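Local coordinates for protein N5-Carboxyaminoimidazole ribonucleotide synthetase (Staphylococcus aureus subsp. aureus, PDB 3ORQ) that catalyses the ATP-dependent carboxylation of 5-aminoimidazole ribonucleotide with bicarbonate to N5-carboxyaminoimidazole ribonucleotide, a step in purine biosynthesis, at residues I207-L212 against Q240-I245; I295-V298 against S302-N305; K37-D42 against N68-K73. One frame throughout, in Å; residues are numbered along the deposited sequence.

Contact 1 of 3, residues I207-L212 against Q240-I245; sequences ITFFPL and QVNKII
The aromatic ring of F209, carried by strand 207-218, reaches across to V241 and N242 on the helix 234-245. Its route starts at CB, which points toward the helix although the two backbones are well separated: the closest CA pair, F209 and V241, stands 10.0 Å apart. From CB the ring leaves on the side of the backbone N, with CG anti to the carbonyl carbon (chi1 -65°), and the far end of the ring does all the touching. CE2 meets V241 CG1 at 4.0 Å and V241 CB at 4.1 Å. At the tip, F209 CZ lies 4.2 Å from N242 OD1. Both V241 CG1 and N242 OD1 arrive at the ring edge, close to its plane, the amide oxygen in a loose approach without a bond. On the strand itself, I207 CD1 approaches F209 CZ to 3.7 Å, so the outer end of the ring has a neighbour from its own strand as well. L197 and V199 of the adjoining strand 191-201 also pack on the ring, while V241 rests on L197 and on V256 of strand 252-261. The contact is small, partly buried and without hydrogen bonds: the F209 ring extends from sheet to helix, with I207 beside it, in the layered arrangement of a helix lying on an antiparallel sheet that belongs to the ATP-grasp fold.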
loop_
_atom_site.group_PDB
_atom_site.type_symbol
_atom_site.label_atom_id
_atom_site.label_comp_id
_atom_site.label_asym_id
_atom_site.label_seq_id
_atom_site.Cartn_x
_atom_site.Cartn_y
_atom_site.Cartn_z
ATOM N N ILE A 207 -19.837 -10.395 -5.948
ATOM C CA ILE A 207 -19.406 -10.702 -4.591
ATOM C C ILE A 207 -18.070 -11.469 -4.573
ATOM O O ILE A 207 -17.801 -12.240 -5.473
ATOM C CB ILE A 207 -20.500 -11.434 -3.792
ATOM C CG1 ILE A 207 -20.047 -11.642 -2.351
ATOM C CG2 ILE A 207 -20.878 -12.781 -4.448
ATOM C CD1 ILE A 207 -21.182 -12.102 -1.390
ATOM N N THR A 208 -17.242 -11.227 -3.555
ATOM C CA THR A 208 -15.936 -11.864 -3.404
ATOM C C THR A 208 -15.665 -12.116 -1.934
ATOM O O THR A 208 -16.058 -11.342 -1.085
ATOM C CB THR A 208 -14.812 -10.952 -3.916
ATOM O OG1 THR A 208 -15.293 -10.265 -5.065
ATOM C CG2 THR A 208 -13.561 -11.774 -4.334
ATOM N N PHE A 209 -14.994 -13.231 -1.652
ATOM C CA PHE A 209 -14.715 -13.656 -0.304
ATOM C C PHE A 209 -13.206 -13.739 -0.093
ATOM O O PHE A 209 -12.507 -14.367 -0.889
ATOM C CB PHE A 209 -15.327 -15.047 -0.042
ATOM C CG PHE A 209 -16.818 -15.084 -0.090
ATOM C CD1 PHE A 209 -17.478 -15.381 -1.280
ATOM C CD2 PHE A 209 -17.574 -14.869 1.072
ATOM C CE1 PHE A 209 -18.894 -15.462 -1.325
ATOM C CE2 PHE A 209 -18.994 -14.926 1.039
ATOM C CZ PHE A 209 -19.643 -15.235 -0.167
ATOM N N PHE A 210 -12.723 -13.123 0.975
ATOM C CA PHE A 210 -11.360 -13.294 1.424
ATOM C C PHE A 210 -11.229 -14.638 2.145
ATOM O O PHE A 210 -12.231 -15.234 2.532
ATOM C CB PHE A 210 -10.992 -12.115 2.379
ATOM C CG PHE A 210 -10.764 -10.816 1.634
ATOM C CD1 PHE A 210 -11.848 -10.087 1.152
ATOM C CD2 PHE A 210 -9.463 -10.364 1.344
ATOM C CE1 PHE A 210 -11.639 -8.907 0.405
ATOM C CE2 PHE A 210 -9.251 -9.188 0.577
ATOM C CZ PHE A 210 -10.325 -8.464 0.119
ATOM N N PRO A 211 -9.992 -15.136 2.303
ATOM C CA PRO A 211 -9.768 -16.365 3.092
ATOM C C PRO A 211 -10.342 -16.247 4.512
ATOM O O PRO A 211 -10.218 -15.207 5.156
ATOM C CB PRO A 211 -8.227 -16.465 3.170
ATOM C CG PRO A 211 -7.658 -15.296 2.257
ATOM C CD PRO A 211 -8.818 -14.774 1.460
ATOM N N LEU A 212 -10.945 -17.326 5.006
ATOM C CA LEU A 212 -11.438 -17.398 6.381
ATOM C C LEU A 212 -10.313 -17.105 7.342
ATOM O O LEU A 212 -9.195 -17.566 7.172
ATOM C CB LEU A 212 -12.014 -18.779 6.652
ATOM C CG LEU A 212 -12.877 -18.889 7.898
ATOM C CD1 LEU A 212 -14.264 -18.153 7.770
ATOM C CD2 LEU A 212 -13.007 -20.400 8.328
ATOM N N GLN A 240 -24.009 -18.931 5.526
ATOM C CA GLN A 240 -24.621 -17.960 6.395
ATOM C C GLN A 240 -24.618 -16.579 5.744
ATOM O O GLN A 240 -25.600 -15.845 5.843
ATOM C CB GLN A 240 -23.944 -17.935 7.756
ATOM C CG GLN A 240 -23.905 -19.286 8.431
ATOM C CD GLN A 240 -25.309 -19.772 8.813
ATOM O OE1 GLN A 240 -25.978 -19.144 9.633
ATOM N NE2 GLN A 240 -25.765 -20.878 8.188
ATOM N N VAL A 241 -23.518 -16.217 5.078
ATOM C CA VAL A 241 -23.443 -14.927 4.390
ATOM C C VAL A 241 -24.506 -14.800 3.310
ATOM O O VAL A 241 -25.229 -13.799 3.238
ATOM C CB VAL A 241 -22.046 -14.660 3.800
ATOM C CG1 VAL A 241 -22.066 -13.389 3.024
ATOM C CG2 VAL A 241 -20.998 -14.541 4.938
ATOM N N ASN A 242 -24.625 -15.833 2.484
ATOM C CA ASN A 242 -25.694 -15.867 1.504
ATOM C C ASN A 242 -27.067 -15.657 2.098
ATOM O O ASN A 242 -27.891 -15.001 1.481
ATOM C CB ASN A 242 -25.652 -17.132 0.683
ATOM C CG ASN A 242 -24.366 -17.259 -0.120
ATOM O OD1 ASN A 242 -23.728 -16.249 -0.529
ATOM N ND2 ASN A 242 -23.971 -18.506 -0.363
ATOM N N LYS A 243 -27.320 -16.161 3.306
ATOM C CA LYS A 243 -28.601 -15.873 3.967
ATOM C C LYS A 243 -28.666 -14.405 4.357
ATOM O O LYS A 243 -29.681 -13.733 4.132
ATOM C CB LYS A 243 -28.808 -16.752 5.197
ATOM C CG LYS A 243 -29.285 -18.178 4.885
ATOM C CD LYS A 243 -29.060 -19.094 6.093
ATOM C CE LYS A 243 -29.634 -20.501 5.851
ATOM N NZ LYS A 243 -28.792 -21.394 4.996
ATOM N N ILE A 244 -27.567 -13.890 4.911
ATOM C CA ILE A 244 -27.564 -12.533 5.449
ATOM C C ILE A 244 -27.810 -11.499 4.367
ATOM O O ILE A 244 -28.464 -10.481 4.597
ATOM C CB ILE A 244 -26.223 -12.227 6.144
ATOM C CG1 ILE A 244 -26.023 -13.156 7.334
ATOM C CG2 ILE A 244 -26.112 -10.744 6.501
ATOM C CD1 ILE A 244 -24.670 -12.983 8.052
ATOM N N ILE A 245 -27.252 -11.762 3.198
ATOM C CA ILE A 245 -27.312 -10.877 2.037
ATOM C C ILE A 245 -28.714 -10.764 1.402
ATOM O O ILE A 245 -29.011 -9.827 0.671
ATOM C CB ILE A 245 -26.243 -11.386 1.018
ATOM C CG1 ILE A 245 -24.965 -10.566 1.149
ATOM C CG2 ILE A 245 -26.723 -11.454 -0.438
ATOM C CD1 ILE A 245 -24.230 -10.819 2.401
#

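Contact 2 of 3, residues I295-V298 against S302-N305; sequences ILAV and SLPN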
loop_
_atom_site.group_PDB
_atom_site.type_symbol
_atom_site.label_atom_id
_atom_site.label_comp_id
_atom_site.label_asym_id
_atom_site.label_seq_id
_atom_site.Cartn_x
_atom_site.Cartn_y
_atom_site.Cartn_z
ATOM N N ILE A 295 -12.792 0.018 -2.332
ATOM C CA ILE A 295 -12.800 1.138 -3.293
ATOM C C ILE A 295 -13.329 0.688 -4.651
ATOM O O ILE A 295 -14.084 1.423 -5.332
ATOM C CB ILE A 295 -11.371 1.677 -3.503
ATOM C CG1 ILE A 295 -10.771 2.112 -2.159
ATOM C CG2 ILE A 295 -11.385 2.858 -4.533
ATOM C CD1 ILE A 295 -11.692 3.085 -1.310
ATOM N N LEU A 296 -12.918 -0.504 -5.072
ATOM C CA LEU A 296 -13.387 -1.041 -6.348
ATOM C C LEU A 296 -14.913 -1.106 -6.339
ATOM O O LEU A 296 -15.560 -0.656 -7.286
ATOM C CB LEU A 296 -12.782 -2.439 -6.624
ATOM C CG LEU A 296 -11.324 -2.506 -7.086
ATOM C CD1 LEU A 296 -10.931 -3.960 -7.143
ATOM C CD2 LEU A 296 -11.098 -1.770 -8.462
ATOM N N ALA A 297 -15.444 -1.662 -5.258
ATOM C CA ALA A 297 -16.883 -1.874 -5.063
ATOM C C ALA A 297 -17.658 -0.571 -5.094
ATOM O O ALA A 297 -18.560 -0.343 -5.886
ATOM C CB ALA A 297 -17.100 -2.562 -3.727
ATOM N N VAL A 298 -17.237 0.314 -4.225
ATOM C CA VAL A 298 -17.925 1.563 -3.985
ATOM C C VAL A 298 -17.872 2.469 -5.212
ATOM O O VAL A 298 -18.809 3.264 -5.442
ATOM C CB VAL A 298 -17.293 2.122 -2.684
ATOM C CG1 VAL A 298 -16.653 3.489 -2.803
ATOM C CG2 VAL A 298 -18.175 1.832 -1.496
ATOM N N SER A 302 -15.628 -3.629 -11.526
ATOM C CA SER A 302 -15.645 -5.091 -11.346
ATOM C C SER A 302 -14.730 -5.512 -10.214
ATOM O O SER A 302 -13.672 -4.862 -9.990
ATOM C CB SER A 302 -15.245 -5.840 -12.615
ATOM O OG SER A 302 -16.157 -5.509 -13.653
ATOM N N LEU A 303 -15.149 -6.580 -9.505
ATOM C CA LEU A 303 -14.406 -7.113 -8.366
ATOM C C LEU A 303 -13.721 -8.346 -8.871
ATOM O O LEU A 303 -14.223 -8.985 -9.759
ATOM C CB LEU A 303 -15.360 -7.542 -7.217
ATOM C CG LEU A 303 -16.084 -6.366 -6.546
ATOM C CD1 LEU A 303 -17.047 -6.791 -5.451
ATOM C CD2 LEU A 303 -15.029 -5.450 -5.957
ATOM N N PRO A 304 -12.552 -8.706 -8.303
ATOM C CA PRO A 304 -11.975 -9.990 -8.710
ATOM C C PRO A 304 -12.913 -11.101 -8.253
ATOM O O PRO A 304 -13.554 -10.950 -7.217
ATOM C CB PRO A 304 -10.686 -10.044 -7.942
ATOM C CG PRO A 304 -10.962 -9.123 -6.712
ATOM C CD PRO A 304 -11.739 -8.008 -7.304
ATOM N N ASN A 305 -12.988 -12.191 -9.006
ATOM C CA ASN A 305 -13.865 -13.301 -8.660
ATOM C C ASN A 305 -13.381 -14.063 -7.459
ATOM O O ASN A 305 -14.191 -14.590 -6.707
ATOM C CB ASN A 305 -14.036 -14.249 -9.858
ATOM C CG ASN A 305 -14.809 -13.590 -11.010
ATOM O OD1 ASN A 305 -14.445 -13.729 -12.179
ATOM N ND2 ASN A 305 -15.863 -12.828 -10.665
#
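L296 and L303 meet where the chain leaves helix 290-298 and turns sharply, so that the extended loop segment 302-305 comes to lie against the C-terminal turn of the helix. The CB-to-CG bonds of the two leucines head in broadly opposed directions, and the side chains pass each other. L303 comes in at the root of L296: its CD1 runs on anti to CA (chi2 178°), while CD2 sits 3.8 Å from L296 CB. The same methyl is 3.9 Å from A297 N and 4.2 Å from A297 CB, so one carbon covers the junction between two successive helical residues. L296 reaches toward and along the loop, its side chain slanting past the ring of P304. No hydrogen bond joins the two segments; the contact is apolar, and the loop is held from elsewhere, L303 N being bonded to Q206 OE1. T200 of strand 191-201 packs on both A297 and L303, which sets the loop and helix end against the large antiparallel sheet. P334 of the second subunit packs on L296 and P304, placing this junction at the dimer interface. The extended L296 side chain (chi2 174°) ends at CD1, which lies 4.1 Å from S302 O and equally 4.1 Å from P304 CD.

Contact 3 of 3, residues K37-D42 against N68-K73; sequences KVVVLD and NQLGQK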
loop_
_atom_site.group_PDB
_atom_site.type_symbol
_atom_site.label_atom_id
_atom_site.label_comp_id
_atom_site.label_asym_id
_atom_site.label_seq_id
_atom_site.Cartn_x
_atom_site.Cartn_y
_atom_site.Cartn_z
ATOM N N LYS A 37 -9.510 11.049 -5.659
ATOM C CA LYS A 37 -9.247 12.052 -4.664
ATOM C C LYS A 37 -10.043 11.696 -3.429
ATOM O O LYS A 37 -11.043 10.982 -3.511
ATOM C CB LYS A 37 -9.624 13.436 -5.178
ATOM C CG LYS A 37 -8.908 13.797 -6.466
ATOM C CD LYS A 37 -9.521 15.092 -7.004
ATOM C CE LYS A 37 -8.865 15.519 -8.316
ATOM N NZ LYS A 37 -7.473 15.885 -8.037
ATOM N N VAL A 38 -9.606 12.187 -2.277
ATOM C CA VAL A 38 -10.253 11.795 -1.036
ATOM C C VAL A 38 -10.590 13.015 -0.206
ATOM O O VAL A 38 -9.709 13.817 0.093
ATOM C CB VAL A 38 -9.324 10.908 -0.179
ATOM C CG1 VAL A 38 -9.964 10.658 1.199
ATOM C CG2 VAL A 38 -9.030 9.569 -0.881
ATOM N N VAL A 39 -11.863 13.124 0.189
ATOM C CA VAL A 39 -12.294 14.096 1.201
ATOM C C VAL A 39 -12.699 13.324 2.461
ATOM O O VAL A 39 -13.476 12.374 2.397
ATOM C CB VAL A 39 -13.495 14.933 0.695
ATOM C CG1 VAL A 39 -13.967 15.861 1.771
ATOM C CG2 VAL A 39 -13.060 15.770 -0.499
ATOM N N VAL A 40 -12.177 13.707 3.610
ATOM C CA VAL A 40 -12.491 12.946 4.792
ATOM C C VAL A 40 -13.129 13.867 5.870
ATOM O O VAL A 40 -12.719 15.033 6.038
ATOM C CB VAL A 40 -11.230 12.190 5.355
ATOM C CG1 VAL A 40 -10.109 13.193 5.721
ATOM C CG2 VAL A 40 -11.606 11.392 6.613
ATOM N N LEU A 41 -14.131 13.326 6.571
ATOM C CA LEU A 41 -14.852 14.047 7.627
ATOM C C LEU A 41 -14.633 13.325 8.967
ATOM O O LEU A 41 -14.866 12.113 9.101
ATOM C CB LEU A 41 -16.356 14.149 7.305
ATOM C CG LEU A 41 -17.210 15.036 8.224
ATOM C CD1 LEU A 41 -18.430 15.662 7.505
ATOM C CD2 LEU A 41 -17.636 14.293 9.477
ATOM N N ASP A 42 -14.179 14.073 9.962
ATOM C CA ASP A 42 -13.934 13.523 11.286
ATOM C C ASP A 42 -13.941 14.723 12.246
ATOM O O ASP A 42 -13.442 15.799 11.887
ATOM C CB ASP A 42 -12.567 12.807 11.310
ATOM C CG ASP A 42 -12.369 11.934 12.544
ATOM O OD1 ASP A 42 -12.523 10.691 12.450
ATOM O OD2 ASP A 42 -12.101 12.480 13.630
ATOM N N ASN A 68 -23.509 17.538 4.433
ATOM C CA ASN A 68 -23.883 18.038 3.129
ATOM C C ASN A 68 -22.752 18.643 2.288
ATOM O O ASN A 68 -22.689 18.417 1.075
ATOM C CB ASN A 68 -25.076 18.959 3.211
ATOM C CG ASN A 68 -26.362 18.206 3.023
ATOM O OD1 ASN A 68 -26.817 18.021 1.878
ATOM N ND2 ASN A 68 -26.954 17.723 4.139
ATOM N N GLN A 69 -21.878 19.413 2.936
ATOM C CA GLN A 69 -20.657 19.865 2.301
ATOM C C GLN A 69 -19.816 18.687 1.794
ATOM O O GLN A 69 -19.274 18.734 0.696
ATOM C CB GLN A 69 -19.853 20.770 3.238
ATOM C CG GLN A 69 -20.368 22.225 3.242
ATOM C CD GLN A 69 -20.356 22.861 1.825
ATOM O OE1 GLN A 69 -21.395 22.965 1.161
ATOM N NE2 GLN A 69 -19.171 23.266 1.367
ATOM N N LEU A 70 -19.737 17.621 2.577
ATOM C CA LEU A 70 -19.061 16.428 2.122
ATOM C C LEU A 70 -19.693 15.896 0.828
ATOM O O LEU A 70 -18.989 15.608 -0.147
ATOM C CB LEU A 70 -19.048 15.353 3.195
ATOM C CG LEU A 70 -18.317 14.078 2.772
ATOM C CD1 LEU A 70 -16.819 14.349 2.607
ATOM C CD2 LEU A 70 -18.524 13.047 3.812
ATOM N N GLY A 71 -21.022 15.805 0.803
ATOM C CA GLY A 71 -21.728 15.351 -0.383
ATOM C C GLY A 71 -21.562 16.257 -1.580
ATOM O O GLY A 71 -21.505 15.770 -2.702
ATOM N N GLN A 72 -21.506 17.575 -1.359
ATOM C CA GLN A 72 -21.294 18.522 -2.443
ATOM C C GLN A 72 -19.917 18.332 -3.111
ATOM O O GLN A 72 -19.751 18.649 -4.286
ATOM C CB GLN A 72 -21.420 19.972 -1.954
ATOM C CG GLN A 72 -22.867 20.477 -1.802
ATOM C CD GLN A 72 -23.574 20.656 -3.154
ATOM O OE1 GLN A 72 -23.106 21.417 -4.013
ATOM N NE2 GLN A 72 -24.703 19.957 -3.344
ATOM N N LYS A 73 -18.940 17.830 -2.359
ATOM C CA LYS A 73 -17.578 17.708 -2.891
ATOM C C LYS A 73 -17.274 16.368 -3.549
ATOM O O LYS A 73 -16.246 16.225 -4.205
ATOM C CB LYS A 73 -16.575 17.937 -1.765
ATOM C CG LYS A 73 -16.628 19.329 -1.171
ATOM C CD LYS A 73 -15.776 19.449 0.090
ATOM C CE LYS A 73 -16.003 20.781 0.771
ATOM N NZ LYS A 73 -15.573 21.871 -0.133
#
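A beta-alpha-beta crossover of the Rossmann-like preATP-grasp domain, strand 55-58 to helix 64-73 to strand 76-79, holds this contact, in which V39 and L41 of strand 37-42 meet L70 and K73 of the helix. The two strands of the crossover lie at opposite margins of the four-stranded parallel sheet, so the helix must pass over the strands between. Its short segment runs almost exactly antiparallel to strand 37-42, at 176°, with the two axes 9.4 Å apart at their closest approach. Alternation along the strand sorts the residues: V39 and L41 point toward this helix, whereas V38 packs on A28 and A31 of helix 22-33.

L70 carries most of the contact from the helix. Its first torsion (chi1 -179°) turns CG toward the strand and its second (chi2 67°) points CD1 at V39, while CD2 runs alongside. L70 CD1 is placed 3.3 Å from V39 CG1, unusually short for two methyls and doubtful in detail, and it is 3.9 Å from V39 CB. The other methyl, L70 CD2, skirts L41 CB at 4.3 Å. I18 of strand 14-18 touches L70 and I57 of strand 55-58 lies against V39 and L41, adding apolar surface beside it. One turn further along, K73 adds only the root of its side chain, with CB 4.3 Å from V39 CG2. Beyond CB the chain turns off to E55, where K73 NZ forms a salt bridge with E55 OE2.

Overall arrangement
Contacts 1 and 3 each set a helix on a sheet, whereas contact 2 sets a loop on the end of a helix. Contacts 1 and 2 are neighbours, centres about 14 Å apart, and directly joined: T208 OG1 of contact 1 lies 2.8 Å from P304 O of contact 2, a probable hydrogen bond. Contact 3 belongs to the N-terminal layer; its centre is about 22 Å from that of contact 2, with nearest atoms about 7 Å apart, and about 30 Å from that of contact 1. All three lie away from the ligand sites, although the L41 side chain is about 14 Å from the bound pyrophosphate. Strands 252-261 and 266-272, which the helix of contact 1 covers, carry the magnesium ligands E257 and E270.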